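PDB 6JLC: cAMP factor from Mobiluncus curtisii, which probably acts as a secreted pore-forming toxin that helps to lyse red blood cells in the co-hemolytic CAMP reaction, its C-terminal part being the piece described here. Local coordinates for residues L103-S106 with V107-I111; S38-F41 with D42-F45; I78-I81 with G82-V85; R132-Y135 with E136-T140. One frame throughout, in Å; residues are numbered along the deposited sequence.

Contact 1: residues L103-S106 with V107-I111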
loop_
_atom_site.group_PDB
_atom_site.type_symbol
_atom_site.label_atom_id
_atom_site.label_comp_id
_atom_site.label_asym_id
_atom_site.label_seq_id
_atom_site.Cartn_x
_atom_site.Cartn_y
_atom_site.Cartn_z
ATOM N N LEU A 103 -4.469 11.180 6.479
ATOM C CA LEU A 103 -3.233 10.820 5.789
ATOM C C LEU A 103 -3.471 10.662 4.291
ATOM O O LEU A 103 -2.632 11.068 3.478
ATOM C CB LEU A 103 -2.632 9.545 6.392
ATOM C CG LEU A 103 -1.162 9.233 6.067
ATOM C CD1 LEU A 103 -0.237 10.385 6.387
ATOM C CD2 LEU A 103 -0.738 8.036 6.845
ATOM N N GLY A 104 -4.625 10.121 3.902
ATOM C CA GLY A 104 -4.915 10.008 2.478
ATOM C C GLY A 104 -5.014 11.359 1.807
ATOM O O GLY A 104 -4.551 11.548 0.670
ATOM N N PHE A 105 -5.614 12.329 2.486
ATOM C CA PHE A 105 -5.709 13.677 1.947
ATOM C C PHE A 105 -4.326 14.291 1.769
ATOM O O PHE A 105 -4.033 14.905 0.740
ATOM C CB PHE A 105 -6.553 14.530 2.876
ATOM C CG PHE A 105 -6.921 15.876 2.306
ATOM C CD1 PHE A 105 -7.547 15.977 1.069
ATOM C CD2 PHE A 105 -6.632 17.029 3.008
ATOM C CE1 PHE A 105 -7.899 17.215 0.548
ATOM C CE2 PHE A 105 -6.987 18.279 2.489
ATOM C CZ PHE A 105 -7.624 18.364 1.265
ATOM N N SER A 106 -3.462 14.119 2.773
ATOM C CA SER A 106 -2.092 14.608 2.668
ATOM C C SER A 106 -1.359 13.954 1.496
ATOM O O SER A 106 -0.656 14.633 0.737
ATOM C CB SER A 106 -1.362 14.359 3.994
ATOM O OG SER A 106 0.003 14.718 3.919
ATOM N N VAL A 107 -1.527 12.637 1.310
ATOM C CA VAL A 107 -0.917 11.977 0.160
ATOM C C VAL A 107 -1.481 12.526 -1.146
ATOM O O VAL A 107 -0.739 12.803 -2.094
ATOM C CB VAL A 107 -1.097 10.447 0.248
ATOM C CG1 VAL A 107 -0.699 9.787 -1.085
ATOM C CG2 VAL A 107 -0.267 9.887 1.404
ATOM N N THR A 108 -2.809 12.672 -1.225
ATOM C CA THR A 108 -3.421 13.151 -2.463
ATOM C C THR A 108 -2.923 14.553 -2.813
ATOM O O THR A 108 -2.567 14.826 -3.964
ATOM C CB THR A 108 -4.952 13.134 -2.346
ATOM O OG1 THR A 108 -5.404 11.778 -2.193
ATOM C CG2 THR A 108 -5.596 13.746 -3.587
ATOM N N ARG A 109 -2.892 15.453 -1.821
ATOM C CA ARG A 109 -2.391 16.804 -2.067
ATOM C C ARG A 109 -0.951 16.772 -2.551
ATOM O O ARG A 109 -0.579 17.534 -3.446
ATOM C CB ARG A 109 -2.493 17.658 -0.799
ATOM C CG ARG A 109 -3.914 18.045 -0.411
ATOM C CD ARG A 109 -3.893 19.077 0.730
ATOM N NE ARG A 109 -3.198 20.306 0.348
ATOM C CZ ARG A 109 -2.207 20.868 1.041
ATOM N NH1 ARG A 109 -1.768 20.315 2.167
ATOM N NH2 ARG A 109 -1.653 21.990 0.602
ATOM N N ALA A 110 -0.125 15.899 -1.955
ATOM C CA ALA A 110 1.273 15.774 -2.372
ATOM C C ALA A 110 1.378 15.296 -3.816
ATOM O O ALA A 110 2.222 15.783 -4.582
ATOM C CB ALA A 110 2.027 14.816 -1.445
ATOM N N ILE A 111 0.528 14.340 -4.209
ATOM C CA ILE A 111 0.551 13.860 -5.596
ATOM C C ILE A 111 0.117 14.966 -6.548
ATOM O O ILE A 111 0.693 15.143 -7.633
ATOM C CB ILE A 111 -0.345 12.618 -5.760
ATOM C CG1 ILE A 111 0.247 11.421 -5.006
ATOM C CG2 ILE A 111 -0.501 12.271 -7.249
ATOM C CD1 ILE A 111 -0.733 10.263 -4.857
#
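F105 and R109 meet one turn apart on helix 97-114, where the aliphatic part of the arginine lies over one face of the phenyl ring. R109 CD sits 4.0 Å from the F105 ring centroid, a CH-pi contact, with F105 CE2 the ring atom nearest to R109 CD at 3.6 Å. With F105 CG anti to the backbone N (chi1 -170°), the ring leans forward over the next turn, and R109 reaches back to meet it. The bend at chi3 (61°) turns the guanidinium away from the ring, its plane 37° from that of the phenyl. T108 turns its hydroxyl inward to its own helix: OG1 donates to G104 O at 3.0 Å from above the carbonyl plane, and T108 N reaches G104 O at 2.8 Å from the opposite face, gripping it twice. On the buried side V107 CG2 rests 3.4 Å from L103 O. S106 OG, buried, is hydrogen-bonded to D130 of helix 121-139, which also forms a long, weak ion pair with R109 NH1. An exposed phenylalanine-arginine pair, a threonine hydroxyl bonded to the carbonyl four residues earlier and an aliphatic inner side are characteristic of an amphipathic helix in an all-helical bundle.

Contact 2: residues S38-F41 with D42-F45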
loop_
_atom_site.group_PDB
_atom_site.type_symbol
_atom_site.label_atom_id
_atom_site.label_comp_id
_atom_site.label_asym_id
_atom_site.label_seq_id
_atom_site.Cartn_x
_atom_site.Cartn_y
_atom_site.Cartn_z
ATOM N N SER A 38 -4.850 6.012 -2.309
ATOM C CA SER A 38 -4.561 5.574 -3.671
ATOM C C SER A 38 -5.401 6.285 -4.727
ATOM O O SER A 38 -5.320 5.926 -5.912
ATOM C CB SER A 38 -4.755 4.056 -3.786
ATOM O OG SER A 38 -6.101 3.706 -3.544
ATOM N N LYS A 39 -6.184 7.296 -4.334
ATOM C CA LYS A 39 -7.081 7.965 -5.275
ATOM C C LYS A 39 -6.358 8.423 -6.542
ATOM O O LYS A 39 -6.865 8.237 -7.652
ATOM C CB LYS A 39 -7.761 9.148 -4.583
ATOM C CG LYS A 39 -8.852 9.815 -5.406
ATOM C CD LYS A 39 -9.426 11.017 -4.670
ATOM C CE LYS A 39 -10.497 11.717 -5.491
ATOM N NZ LYS A 39 -11.084 12.876 -4.758
ATOM N N GLU A 40 -5.162 8.998 -6.404
ATOM C CA GLU A 40 -4.453 9.582 -7.540
ATOM C C GLU A 40 -3.156 8.840 -7.878
ATOM O O GLU A 40 -2.202 9.440 -8.384
ATOM C CB GLU A 40 -4.171 11.060 -7.272
ATOM C CG GLU A 40 -5.431 11.928 -7.080
ATOM C CD GLU A 40 -6.218 12.136 -8.372
ATOM O OE1 GLU A 40 -5.624 12.018 -9.466
ATOM O OE2 GLU A 40 -7.435 12.424 -8.288
ATOM N N PHE A 41 -3.104 7.529 -7.633
ATOM C CA PHE A 41 -1.871 6.797 -7.919
ATOM C C PHE A 41 -1.529 6.822 -9.410
ATOM O O PHE A 41 -0.350 6.834 -9.772
ATOM C CB PHE A 41 -1.967 5.353 -7.409
ATOM C CG PHE A 41 -1.505 5.165 -5.965
ATOM C CD1 PHE A 41 -1.402 6.243 -5.095
ATOM C CD2 PHE A 41 -1.172 3.897 -5.485
ATOM C CE1 PHE A 41 -0.976 6.068 -3.769
ATOM C CE2 PHE A 41 -0.751 3.715 -4.161
ATOM C CZ PHE A 41 -0.651 4.799 -3.306
ATOM N N ASP A 42 -2.540 6.862 -10.286
ATOM C CA ASP A 42 -2.278 6.919 -11.729
ATOM C C ASP A 42 -1.488 8.170 -12.106
ATOM O O ASP A 42 -0.500 8.102 -12.851
ATOM C CB ASP A 42 -3.599 6.879 -12.503
ATOM C CG ASP A 42 -4.218 5.495 -12.535
ATOM O OD1 ASP A 42 -3.470 4.504 -12.386
ATOM O OD2 ASP A 42 -5.452 5.404 -12.718
ATOM N N LYS A 43 -1.923 9.326 -11.608
ATOM C CA LYS A 43 -1.188 10.566 -11.836
ATOM C C LYS A 43 0.228 10.485 -11.267
ATOM O O LYS A 43 1.189 10.942 -11.899
ATOM C CB LYS A 43 -1.959 11.724 -11.207
ATOM C CG LYS A 43 -1.205 13.030 -11.155
ATOM C CD LYS A 43 -2.116 14.147 -10.702
ATOM C CE LYS A 43 -3.116 14.494 -11.780
ATOM N NZ LYS A 43 -3.343 15.955 -11.811
ATOM N N LEU A 44 0.372 9.910 -10.073
ATOM C CA LEU A 44 1.689 9.774 -9.449
ATOM C C LEU A 44 2.639 8.961 -10.322
ATOM O O LEU A 44 3.800 9.346 -10.527
ATOM C CB LEU A 44 1.537 9.122 -8.075
ATOM C CG LEU A 44 2.831 8.884 -7.294
ATOM C CD1 LEU A 44 3.671 10.160 -7.192
ATOM C CD2 LEU A 44 2.509 8.322 -5.898
ATOM N N PHE A 45 2.172 7.811 -10.824
ATOM C CA PHE A 45 3.048 6.948 -11.616
ATOM C C PHE A 45 3.423 7.607 -12.939
ATOM O O PHE A 45 4.564 7.483 -13.403
ATOM C CB PHE A 45 2.383 5.585 -11.860
ATOM C CG PHE A 45 2.111 4.789 -10.592
ATOM C CD1 PHE A 45 2.983 4.843 -9.509
ATOM C CD2 PHE A 45 0.990 3.971 -10.495
ATOM C CE1 PHE A 45 2.733 4.110 -8.346
ATOM C CE2 PHE A 45 0.735 3.234 -9.348
ATOM C CZ PHE A 45 1.605 3.298 -8.270
HETATM O O HOH W 1 -5.672 6.542 -9.595
HETATM O O HOH W 2 -4.756 9.488 -10.777
#
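E40, at the N-cap of helix 41-59, lies beside K43 and is joined to its amide by a water. This water donates to E40 OE1 and accepts from K43 N, 3.0 Å from each, so the amide three residues on is satisfied through the bridge. To bring OE1 there, E40 bends at chi2 (-71°), with OE1 4.1 Å from K43 CB; the two charged ends stay apart, yet the helix end would probably favour the carboxylate's negative charge. A second water plays a similar part one residue earlier, donating to K39 O and accepting from D42 N at 3.2 Å. Direct bonds take over with L44, whose N donates to E40 O at 3.1 Å. The type I turn S38-F41 that leads into the helix is closed by F41 N on S38 O, and S38 OG is hydrogen-bonded to A35 O. F41 O accepts from F45 N at 2.9 Å and also lies over one face of the F45 ring, near its rim, 3.2 Å from F45 CD2. The two phenyl rings meet obliquely, and K26 of helix 8-31 adds a cation-pi contact to F45. A beta turn leading into an N-cap, with early amides satisfied by solvent, is a water-mediated variant of helix N-capping, here at the start of the second helix of the bundle.

Contact 3: residues I78-I81 with G82-V85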
loop_
_atom_site.group_PDB
_atom_site.type_symbol
_atom_site.label_atom_id
_atom_site.label_comp_id
_atom_site.label_asym_id
_atom_site.label_seq_id
_atom_site.Cartn_x
_atom_site.Cartn_y
_atom_site.Cartn_z
ATOM N N ILE A 78 8.393 12.326 -4.244
ATOM C CA ILE A 78 7.940 10.989 -4.623
ATOM C C ILE A 78 8.462 9.952 -3.638
ATOM O O ILE A 78 7.718 9.063 -3.204
ATOM C CB ILE A 78 8.345 10.671 -6.074
ATOM C CG1 ILE A 78 7.522 11.562 -7.013
ATOM C CG2 ILE A 78 8.073 9.204 -6.392
ATOM C CD1 ILE A 78 7.667 11.259 -8.476
ATOM N N VAL A 79 9.733 10.068 -3.232
ATOM C CA VAL A 79 10.282 9.125 -2.260
ATOM C C VAL A 79 9.506 9.205 -0.955
ATOM O O VAL A 79 9.177 8.183 -0.341
ATOM C CB VAL A 79 11.785 9.390 -2.054
ATOM C CG1 VAL A 79 12.310 8.666 -0.817
ATOM C CG2 VAL A 79 12.553 8.994 -3.317
ATOM N N GLU A 80 9.175 10.427 -0.530
ATOM C CA GLU A 80 8.452 10.619 0.720
ATOM C C GLU A 80 7.050 10.041 0.647
ATOM O O GLU A 80 6.547 9.502 1.640
ATOM C CB GLU A 80 8.373 12.108 1.059
ATOM C CG GLU A 80 8.007 12.363 2.524
ATOM C CD GLU A 80 9.145 11.970 3.452
ATOM O OE1 GLU A 80 10.310 12.058 3.010
ATOM O OE2 GLU A 80 8.882 11.591 4.614
ATOM N N ILE A 81 6.383 10.199 -0.498
ATOM C CA ILE A 81 5.065 9.596 -0.660
ATOM C C ILE A 81 5.168 8.087 -0.495
ATOM O O ILE A 81 4.366 7.460 0.211
ATOM C CB ILE A 81 4.466 9.972 -2.024
ATOM C CG1 ILE A 81 4.146 11.480 -2.083
ATOM C CG2 ILE A 81 3.203 9.158 -2.284
ATOM C CD1 ILE A 81 3.881 11.955 -3.481
ATOM N N GLY A 82 6.167 7.477 -1.135
ATOM C CA GLY A 82 6.386 6.047 -0.951
ATOM C C GLY A 82 6.603 5.668 0.507
ATOM O O GLY A 82 5.978 4.735 1.019
ATOM N N LEU A 83 7.495 6.396 1.190
ATOM C CA LEU A 83 7.766 6.084 2.592
ATOM C C LEU A 83 6.512 6.216 3.439
ATOM O O LEU A 83 6.280 5.408 4.350
ATOM C CB LEU A 83 8.854 7.002 3.150
ATOM C CG LEU A 83 10.247 6.928 2.551
ATOM C CD1 LEU A 83 11.108 8.075 3.099
ATOM C CD2 LEU A 83 10.868 5.559 2.855
ATOM N N THR A 84 5.709 7.250 3.174
ATOM C CA THR A 84 4.550 7.527 4.016
ATOM C C THR A 84 3.499 6.431 3.877
ATOM O O THR A 84 2.931 5.961 4.875
ATOM C CB THR A 84 3.962 8.901 3.650
ATOM O OG1 THR A 84 4.975 9.913 3.800
ATOM C CG2 THR A 84 2.795 9.236 4.569
ATOM N N VAL A 85 3.194 6.050 2.637
ATOM C CA VAL A 85 2.185 5.030 2.392
ATOM C C VAL A 85 2.655 3.688 2.943
ATOM O O VAL A 85 1.864 2.921 3.500
ATOM C CB VAL A 85 1.870 4.962 0.886
ATOM C CG1 VAL A 85 0.991 3.760 0.558
ATOM C CG2 VAL A 85 1.182 6.260 0.416
HETATM O O HOH W 3 6.427 11.088 5.972
#
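E80 and T84 meet one turn apart on helix 68-91, and the glutamate can be followed outward as it runs forward along the helix toward the threonine. From CB, which points away from residues 82-85, CG leaves nearly opposite the backbone N (chi1 -163°) and comes 4.1 Å from T84 OG1. A bend at chi2 (70°) then turns the carboxylate along the helix. OE1 passes 4.1 Å from L83 CD1, a loose approach to the methyl of an exposed leucine. OE2 accepts from a water 2.9 Å away; this water also donates to T84 OG1 at 2.9 Å, and so closes a ring between the two side chains. The main partner of OE2 is R132 of helix 121-139, in a salt bridge that joins the two helices. The threonine completes the circuit on the backbone side: T84 OG1 donates to E80 O at 2.7 Å, standing above the carbonyl plane, while T84 N reaches E80 O from the opposite face at 2.9 Å. The hydroxyl thus gives a proton to the carbonyl and takes one from the water. Farther round the helix V79 CG1 runs alongside L83 CD1 at 4.1 Å, and G82 contributes backbone alone. Helix 68-91 touches all four other helices of the bundle, with its V79-L83 side toward the surface: I78 and I81 pack on helices 41-59 and 97-114, V85 on L25 and I28 of helix 8-31, and E80 and T84 on L131 of helix 121-139.

Contact 4: residues R132-Y135 with E136-T140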
loop_
_atom_site.group_PDB
_atom_site.type_symbol
_atom_site.label_atom_id
_atom_site.label_comp_id
_atom_site.label_asym_id
_atom_site.label_seq_id
_atom_site.Cartn_x
_atom_site.Cartn_y
_atom_site.Cartn_z
ATOM N N ARG A 132 5.052 14.288 6.643
ATOM C CA ARG A 132 5.652 13.853 7.901
ATOM C C ARG A 132 4.819 14.305 9.089
ATOM O O ARG A 132 4.589 13.529 10.027
ATOM C CB ARG A 132 7.079 14.384 8.023
ATOM C CG ARG A 132 8.026 13.739 7.012
ATOM C CD ARG A 132 9.335 14.485 6.906
ATOM N NE ARG A 132 10.216 13.855 5.934
ATOM C CZ ARG A 132 11.415 14.317 5.605
ATOM N NH1 ARG A 132 11.875 15.424 6.171
ATOM N NH2 ARG A 132 12.144 13.679 4.697
ATOM N N ALA A 133 4.377 15.560 9.072
ATOM C CA ALA A 133 3.567 16.072 10.170
ATOM C C ALA A 133 2.256 15.308 10.279
ATOM O O ALA A 133 1.780 15.022 11.389
ATOM C CB ALA A 133 3.304 17.563 9.972
ATOM N N THR A 134 1.662 14.966 9.135
ATOM C CA THR A 134 0.382 14.270 9.155
ATOM C C THR A 134 0.552 12.851 9.674
ATOM O O THR A 134 -0.244 12.391 10.500
ATOM C CB THR A 134 -0.251 14.273 7.762
ATOM O OG1 THR A 134 -0.456 15.634 7.347
ATOM C CG2 THR A 134 -1.603 13.574 7.790
ATOM N N TYR A 135 1.594 12.156 9.221
ATOM C CA TYR A 135 1.842 10.814 9.735
ATOM C C TYR A 135 2.042 10.837 11.241
ATOM O O TYR A 135 1.462 10.020 11.968
ATOM C CB TYR A 135 3.053 10.185 9.063
ATOM C CG TYR A 135 3.256 8.778 9.575
ATOM C CD1 TYR A 135 2.589 7.709 8.985
ATOM C CD2 TYR A 135 4.058 8.524 10.688
ATOM C CE1 TYR A 135 2.744 6.418 9.469
ATOM C CE2 TYR A 135 4.208 7.238 11.177
ATOM C CZ TYR A 135 3.545 6.195 10.561
ATOM O OH TYR A 135 3.696 4.915 11.034
ATOM N N GLU A 136 2.894 11.746 11.725
ATOM C CA GLU A 136 3.154 11.807 13.160
ATOM C C GLU A 136 1.878 12.107 13.936
ATOM O O GLU A 136 1.629 11.499 14.982
ATOM C CB GLU A 136 4.232 12.847 13.463
ATOM C CG GLU A 136 4.650 12.849 14.924
ATOM C CD GLU A 136 5.494 14.049 15.295
ATOM O OE1 GLU A 136 6.736 13.959 15.187
ATOM O OE2 GLU A 136 4.915 15.080 15.697
ATOM N N ARG A 137 1.032 13.009 13.421
ATOM C CA ARG A 137 -0.202 13.343 14.127
ATOM C C ARG A 137 -1.145 12.144 14.206
ATOM O O ARG A 137 -1.610 11.771 15.287
ATOM C CB ARG A 137 -0.905 14.518 13.453
ATOM C CG ARG A 137 -2.193 14.928 14.162
ATOM C CD ARG A 137 -3.044 15.848 13.305
ATOM N NE ARG A 137 -2.250 16.511 12.282
ATOM C CZ ARG A 137 -2.537 16.487 10.989
ATOM N NH1 ARG A 137 -3.614 15.830 10.558
ATOM N NH2 ARG A 137 -1.746 17.121 10.131
ATOM N N VAL A 138 -1.468 11.541 13.059
ATOM C CA VAL A 138 -2.503 10.507 13.072
ATOM C C VAL A 138 -1.998 9.221 13.712
ATOM O O VAL A 138 -2.812 8.357 14.062
ATOM C CB VAL A 138 -3.044 10.230 11.654
ATOM C CG1 VAL A 138 -3.469 11.553 10.991
ATOM C CG2 VAL A 138 -2.005 9.490 10.819
ATOM N N SER A 139 -0.675 9.075 13.873
ATOM C CA SER A 139 -0.125 7.902 14.550
ATOM C C SER A 139 -0.575 7.828 15.997
ATOM O O SER A 139 -0.622 6.739 16.578
ATOM C CB SER A 139 1.399 7.920 14.499
ATOM O OG SER A 139 1.849 7.520 13.223
ATOM N N THR A 140 -0.883 8.969 16.594
ATOM C CA THR A 140 -1.352 9.050 17.966
ATOM C C THR A 140 -2.866 8.961 18.074
ATOM O O THR A 140 -3.393 9.041 19.186
ATOM C CB THR A 140 -0.882 10.363 18.611
ATOM O OG1 THR A 140 -1.767 11.421 18.216
ATOM C CG2 THR A 140 0.534 10.710 18.181
HETATM O O HOH W 4 2.507 16.403 13.579
HETATM O O HOH W 5 -3.138 16.969 7.630
#
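Y135 and S139 form the close part of this contact, near the C-terminal end of helix 121-139. S139 OG donates to Y135 O at 2.8 Å, from above the carbonyl plane, and S139 N reaches Y135 O at 3.0 Å from the opposite face. With OG turned beside its own backbone N (chi1 -77°), the hydroxyl also lies over one face of the tyrosine ring, 3.1 Å from Y135 CE2 and offset toward the rim. Y135 OH is hydrogen-bonded to N91, and the ring makes a cation-pi contact with K87. Next to it V138 CG1 presses to 3.4 Å from T134 O, while T134 and V138 pack on helix 97-114, as expected where this last helix of the five-helix bundle leans on its predecessor. The other flank is looser and solvent-bridged. R137, bent at chi3, folds back so that one guanidinium face lies over T134 CA, with NH1 paired with E102, and NH2 giving a hydrogen bond to a water at 2.9 Å that lies in the guanidinium plane. That water donates to T134 OG1, whose own proton goes to D130 O. Another water donates to A133 O at 2.7 Å and only weakly to E136 OE2.

In the fold
From the N terminus, contact 2 comes first, where the loop after helix 8-31 enters helix 41-59; contacts 3, 1 and 4 then follow on helices 68-91, 97-114 and 121-139. All are local, close no long loop and run in series without nesting or crossing. Instead, their inward-facing side chains pack together, largely in the core. I111 and T108 of contact 1 meet E40, K43 and L44 of contact 2, while L103, V107, A110 and I111 pack on contact 3. L103 also reaches T134 of contact 4, and L44 touches I78 and I81. The E80-R132 salt bridge ties contact 3 on helix 68-91 to contact 4. Contacts 2 and 4 do not touch.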